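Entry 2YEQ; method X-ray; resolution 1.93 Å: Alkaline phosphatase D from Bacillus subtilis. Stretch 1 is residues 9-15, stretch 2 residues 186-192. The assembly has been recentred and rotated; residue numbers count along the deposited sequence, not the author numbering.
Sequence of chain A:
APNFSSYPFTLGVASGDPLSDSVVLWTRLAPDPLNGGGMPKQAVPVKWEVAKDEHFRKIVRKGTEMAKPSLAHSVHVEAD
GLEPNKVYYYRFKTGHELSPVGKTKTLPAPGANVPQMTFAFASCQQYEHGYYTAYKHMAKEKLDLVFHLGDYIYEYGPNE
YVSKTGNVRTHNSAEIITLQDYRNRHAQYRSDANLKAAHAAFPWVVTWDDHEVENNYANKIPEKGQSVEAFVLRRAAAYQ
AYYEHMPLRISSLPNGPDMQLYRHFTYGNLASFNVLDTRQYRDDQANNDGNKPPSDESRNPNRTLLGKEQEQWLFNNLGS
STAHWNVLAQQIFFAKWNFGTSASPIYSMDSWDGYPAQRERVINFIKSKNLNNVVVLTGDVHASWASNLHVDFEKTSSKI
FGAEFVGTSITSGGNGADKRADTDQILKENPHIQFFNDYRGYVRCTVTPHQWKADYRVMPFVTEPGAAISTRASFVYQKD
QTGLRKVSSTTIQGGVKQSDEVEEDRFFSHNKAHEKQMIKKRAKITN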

ATOM      1  N   PHE A   9       9.273  20.167  11.823  1.00 21.58           N
ATOM      2  CA  PHE A   9       9.312  18.927  11.037  1.00 20.42           C
ATOM      3  C   PHE A   9       8.782  17.745  11.861  1.00 21.15           C
ATOM      4  O   PHE A   9       9.438  16.717  11.978  1.00 19.61           O
ATOM      5  CB  PHE A   9      10.733  18.648  10.537  1.00 20.60           C
ATOM      6  CG  PHE A   9      11.312  19.743   9.669  1.00 21.67           C
ATOM      7  CD1 PHE A   9      10.900  19.904   8.352  1.00 22.18           C
ATOM      8  CD2 PHE A   9      12.289  20.592  10.159  1.00 23.78           C
ATOM      9  CE1 PHE A   9      11.430  20.883   7.553  1.00 21.70           C
ATOM     10  CE2 PHE A   9      12.840  21.599   9.346  1.00 22.60           C
ATOM     11  CZ  PHE A   9      12.423  21.731   8.050  1.00 23.72           C
ATOM     12  N   THR A  10       7.589  17.909  12.423  1.00 19.34           N
ATOM     13  CA  THR A  10       6.975  16.929  13.312  1.00 19.49           C
ATOM     14  C   THR A  10       6.555  15.662  12.557  1.00 18.65           C
ATOM     15  O   THR A  10       6.289  14.634  13.179  1.00 19.97           O
ATOM     16  CB  THR A  10       5.700  17.533  13.951  1.00 19.94           C
ATOM     17  OG1 THR A  10       4.840  18.004  12.884  1.00 20.05           O
ATOM     18  CG2 THR A  10       6.059  18.729  14.912  1.00 17.60           C
ATOM     19  N   LEU A  11       6.433  15.750  11.236  1.00 18.68           N
ATOM     20  CA  LEU A  11       6.048  14.587  10.410  1.00 19.45           C
ATOM     21  C   LEU A  11       7.245  13.996   9.694  1.00 19.84           C
ATOM     22  O   LEU A  11       7.097  13.138   8.805  1.00 18.74           O
ATOM     23  CB  LEU A  11       4.988  14.985   9.385  1.00 19.19           C
ATOM     24  CG  LEU A  11       3.765  15.637  10.035  1.00 18.54           C
ATOM     25  CD1 LEU A  11       2.693  15.847   8.980  1.00 19.87           C
ATOM     26  CD2 LEU A  11       3.232  14.842  11.197  1.00 17.71           C
ATOM     27  N   GLY A  12       8.433  14.469  10.071  1.00 20.86           N
ATOM     28  CA  GLY A  12       9.679  13.968   9.504  1.00 19.01           C
ATOM     29  C   GLY A  12       9.869  14.319   8.050  1.00 18.83           C
ATOM     30  O   GLY A  12       9.439  15.376   7.563  1.00 20.37           O
ATOM     31  N   VAL A  13      10.545  13.415   7.347  1.00 18.08           N
ATOM     32  CA  VAL A  13      10.859  13.571   5.955  1.00 17.10           C
ATOM     33  C   VAL A  13      10.560  12.270   5.207  1.00 16.44           C
ATOM     34  O   VAL A  13      10.290  11.230   5.824  1.00 20.00           O
ATOM     35  CB  VAL A  13      12.348  13.975   5.747  1.00 17.30           C
ATOM     36  CG1 VAL A  13      12.684  15.307   6.491  1.00 16.30           C
ATOM     37  CG2 VAL A  13      13.315  12.822   6.170  1.00 15.33           C
ATOM     38  N   ALA A  14      10.575  12.341   3.890  1.00 16.79           N
ATOM     39  CA  ALA A  14      10.295  11.161   3.066  1.00 18.59           C
ATOM     40  C   ALA A  14      10.892  11.374   1.706  1.00 18.35           C
ATOM     41  O   ALA A  14      11.208  12.507   1.319  1.00 18.59           O
ATOM     42  CB  ALA A  14       8.756  10.879   2.952  1.00 16.92           C
ATOM     43  N   SER A  15      11.071  10.275   0.982  1.00 19.17           N
ATOM     44  CA  SER A  15      11.471  10.336  -0.416  1.00 18.98           C
ATOM     45  C   SER A  15      10.699   9.303  -1.220  1.00 17.41           C
ATOM     46  O   SER A  15      10.166   8.335  -0.694  1.00 16.43           O
ATOM     47  CB  SER A  15      12.987  10.109  -0.587  1.00 20.65           C
ATOM     48  OG  SER A  15      13.348   8.753  -0.316  1.00 20.75           O
ATOM     49  N   HIS A 186      -3.959  12.445   8.410  1.00 17.39           N
ATOM     50  CA  HIS A 186      -2.598  12.139   7.881  1.00 18.25           C
ATOM     51  C   HIS A 186      -1.512  12.523   8.892  1.00 20.26           C
ATOM     52  O   HIS A 186      -0.569  11.774   9.109  1.00 18.34           O
ATOM     53  CB  HIS A 186      -2.284  12.791   6.538  1.00 17.29           C
ATOM     54  CG  HIS A 186      -2.803  12.024   5.358  1.00 19.49           C
ATOM     55  ND1 HIS A 186      -2.120  11.179   4.517  1.00 18.58           N
ATOM     56  CD2 HIS A 186      -4.051  11.974   4.935  1.00 19.71           C
ATOM     57  CE1 HIS A 186      -2.964  10.701   3.598  1.00 22.00           C
ATOM     58  NE2 HIS A 186      -4.152  11.142   3.863  1.00 18.74           N
ATOM     59  N   ALA A 187      -1.666  13.678   9.532  1.00 19.90           N
ATOM     60  CA  ALA A 187      -0.726  14.109  10.551  1.00 18.37           C
ATOM     61  C   ALA A 187      -0.716  13.180  11.762  1.00 19.53           C
ATOM     62  O   ALA A 187       0.360  12.916  12.316  1.00 18.82           O
ATOM     63  CB  ALA A 187      -1.023  15.558  10.969  1.00 19.30           C
ATOM     64  N   GLN A 188      -1.878  12.674  12.184  1.00 17.84           N
ATOM     65  CA  GLN A 188      -1.921  11.763  13.322  1.00 18.30           C
ATOM     66  C   GLN A 188      -1.087  10.514  13.049  1.00 19.55           C
ATOM     67  O   GLN A 188      -0.311  10.094  13.895  1.00 18.95           O
ATOM     68  CB  GLN A 188      -3.340  11.326  13.673  1.00 17.11           C
ATOM     69  CG  GLN A 188      -3.381  10.265  14.756  1.00 17.78           C
ATOM     70  CD  GLN A 188      -4.782   9.893  15.194  1.00 19.61           C
ATOM     71  OE1 GLN A 188      -5.673   9.707  14.354  1.00 20.63           O
ATOM     72  NE2 GLN A 188      -4.988   9.764  16.518  1.00 16.39           N
ATOM     73  N   TYR A 189      -1.312   9.907  11.887  1.00 18.72           N
ATOM     74  CA  TYR A 189      -0.623   8.672  11.482  1.00 17.94           C
ATOM     75  C   TYR A 189       0.867   8.903  11.271  1.00 17.83           C
ATOM     76  O   TYR A 189       1.682   8.147  11.772  1.00 17.58           O
ATOM     77  CB  TYR A 189      -1.256   8.087  10.186  1.00 17.91           C
ATOM     78  CG  TYR A 189      -2.504   7.253  10.438  1.00 17.49           C
ATOM     79  CD1 TYR A 189      -3.601   7.786  11.100  1.00 17.84           C
ATOM     80  CD2 TYR A 189      -2.602   5.950   9.971  1.00 17.31           C
ATOM     81  CE1 TYR A 189      -4.738   7.035  11.324  1.00 19.06           C
ATOM     82  CE2 TYR A 189      -3.727   5.181  10.198  1.00 16.45           C
ATOM     83  CZ  TYR A 189      -4.814   5.739  10.848  1.00 18.12           C
ATOM     84  OH  TYR A 189      -5.932   4.976  11.095  1.00 16.12           O
ATOM     85  N   ARG A 190       1.203   9.967  10.544  1.00 17.34           N
ATOM     86  CA  ARG A 190       2.561  10.267  10.145  1.00 19.14           C
ATOM     87  C   ARG A 190       3.436  10.780  11.323  1.00 20.73           C
ATOM     88  O   ARG A 190       4.657  10.821  11.200  1.00 23.83           O
ATOM     89  CB  ARG A 190       2.533  11.272   8.994  1.00 18.52           C
ATOM     90  CG  ARG A 190       3.840  11.542   8.282  1.00 20.00           C
ATOM     91  CD  ARG A 190       4.420  10.247   7.728  1.00 20.52           C
ATOM     92  NE  ARG A 190       5.097  10.332   6.451  1.00 21.55           N
ATOM     93  CZ  ARG A 190       4.589  10.758   5.288  1.00 27.54           C
ATOM     94  NH1 ARG A 190       3.358  11.242   5.179  1.00 39.45           N
ATOM     95  NH2 ARG A 190       5.360  10.761   4.209  1.00 29.91           N
ATOM     96  N   SER A 191       2.807  11.145  12.442  1.00 19.64           N
ATOM     97  CA  SER A 191       3.499  11.594  13.647  1.00 21.39           C
ATOM     98  C   SER A 191       4.213  10.430  14.365  1.00 21.46           C
ATOM     99  O   SER A 191       5.024  10.654  15.249  1.00 20.93           O
ATOM    100  CB  SER A 191       2.479  12.179  14.650  1.00 21.06           C
ATOM    101  OG  SER A 191       2.088  13.455  14.228  1.00 26.44           O
ATOM    102  N   ASP A 192       3.807   9.205  14.062  1.00 20.42           N
ATOM    103  CA  ASP A 192       4.362   8.035  14.718  1.00 20.65           C
ATOM    104  C   ASP A 192       5.837   7.894  14.344  1.00 18.22           C
ATOM    105  O   ASP A 192       6.168   7.850  13.171  1.00 18.22           O
ATOM    106  CB  ASP A 192       3.597   6.790  14.306  1.00 19.67           C
ATOM    107  CG  ASP A 192       4.097   5.567  15.011  1.00 20.01           C
ATOM    108  OD1 ASP A 192       5.195   5.115  14.616  1.00 20.29           O
ATOM    109  OD2 ASP A 192       3.423   5.089  15.950  1.00 20.70           O
TER
HETATM  110  O   HOH W   1       7.887  11.010   7.191  1.00 18.32           O

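This is a small, mostly van der Waals contact in which Leu11 and Arg190 do most of the packing and one water supplies the polar link. No direct hydrogen bond joins the two stretches. They bury 254 Å² in all, and the residues that touch lie at least 176 positions apart in the sequence.

Leu11 is the centre of the contact on the first stretch. It sits in a type I beta turn from Phe9 to Gly12, closed by a hydrogen bond from Gly12 N to Phe9 O at 3.1 Å. The CA-to-CB bond of Leu11 points sideways, but the end of its side chain comes nearer to the second stretch. With chi1 at m and chi2 at t, its methyl groups reach the region of Ala187 and Ser191. Leu11 CD1 lies 4.2 Å from Ala187 CB, an apolar contact. Leu11 CD2 lies 3.6 Å from Ala187 O and 3.5 Å from Ser191 OG.

These two oxygens are already paired with each other. Ser191 OG donates a hydrogen bond to Ala187 O at 2.6 Å. Ala187 O also accepts a weak hydrogen bond from Ser191 N at 3.0 Å. The leucine methyl therefore packs against polar atoms that have partners within their own stretch. The backbones are close here too, with Leu11 CA 5.1 Å from Ser191 CA.

The CA-to-CB bond of Arg190 points toward the first stretch, and the side chain continues along it from Leu11 to Ala14. Its aliphatic part packs on Leu11, with Arg190 CG 3.8 Å from Leu11 CB and 3.7 Å from Leu11 O. Further out, Arg190 NH2 lies 3.6 Å from Ala14 CB. This methyl sits at the edge of the guanidinium, near its plane. The contact is packing only; NH1 and NH2 find hydrogen bonds elsewhere in the structure.

The NE atom of Arg190 uses water 1 instead. The oxygen of water 1 accepts from Arg190 NE at 3.0 Å. Water 1 donates to Leu11 O and to Val13 O, with its oxygen 2.8 Å from each. One molecule thus ties the arginine to two backbone carbonyls on either side of Gly12 in the sequence. The CA-to-CB bond of Val13 points away from the second stretch; its part in the bridge is its backbone carbonyl.

Gly12 has a phi of 68°, a value that by itself favours glycine. Thr10 adds a minor contact: Thr10 O is 4.2 Å from Ser191 CA. The CA-to-CB bonds of Gln188 and Tyr189 point away from the first stretch, and neither residue contacts it.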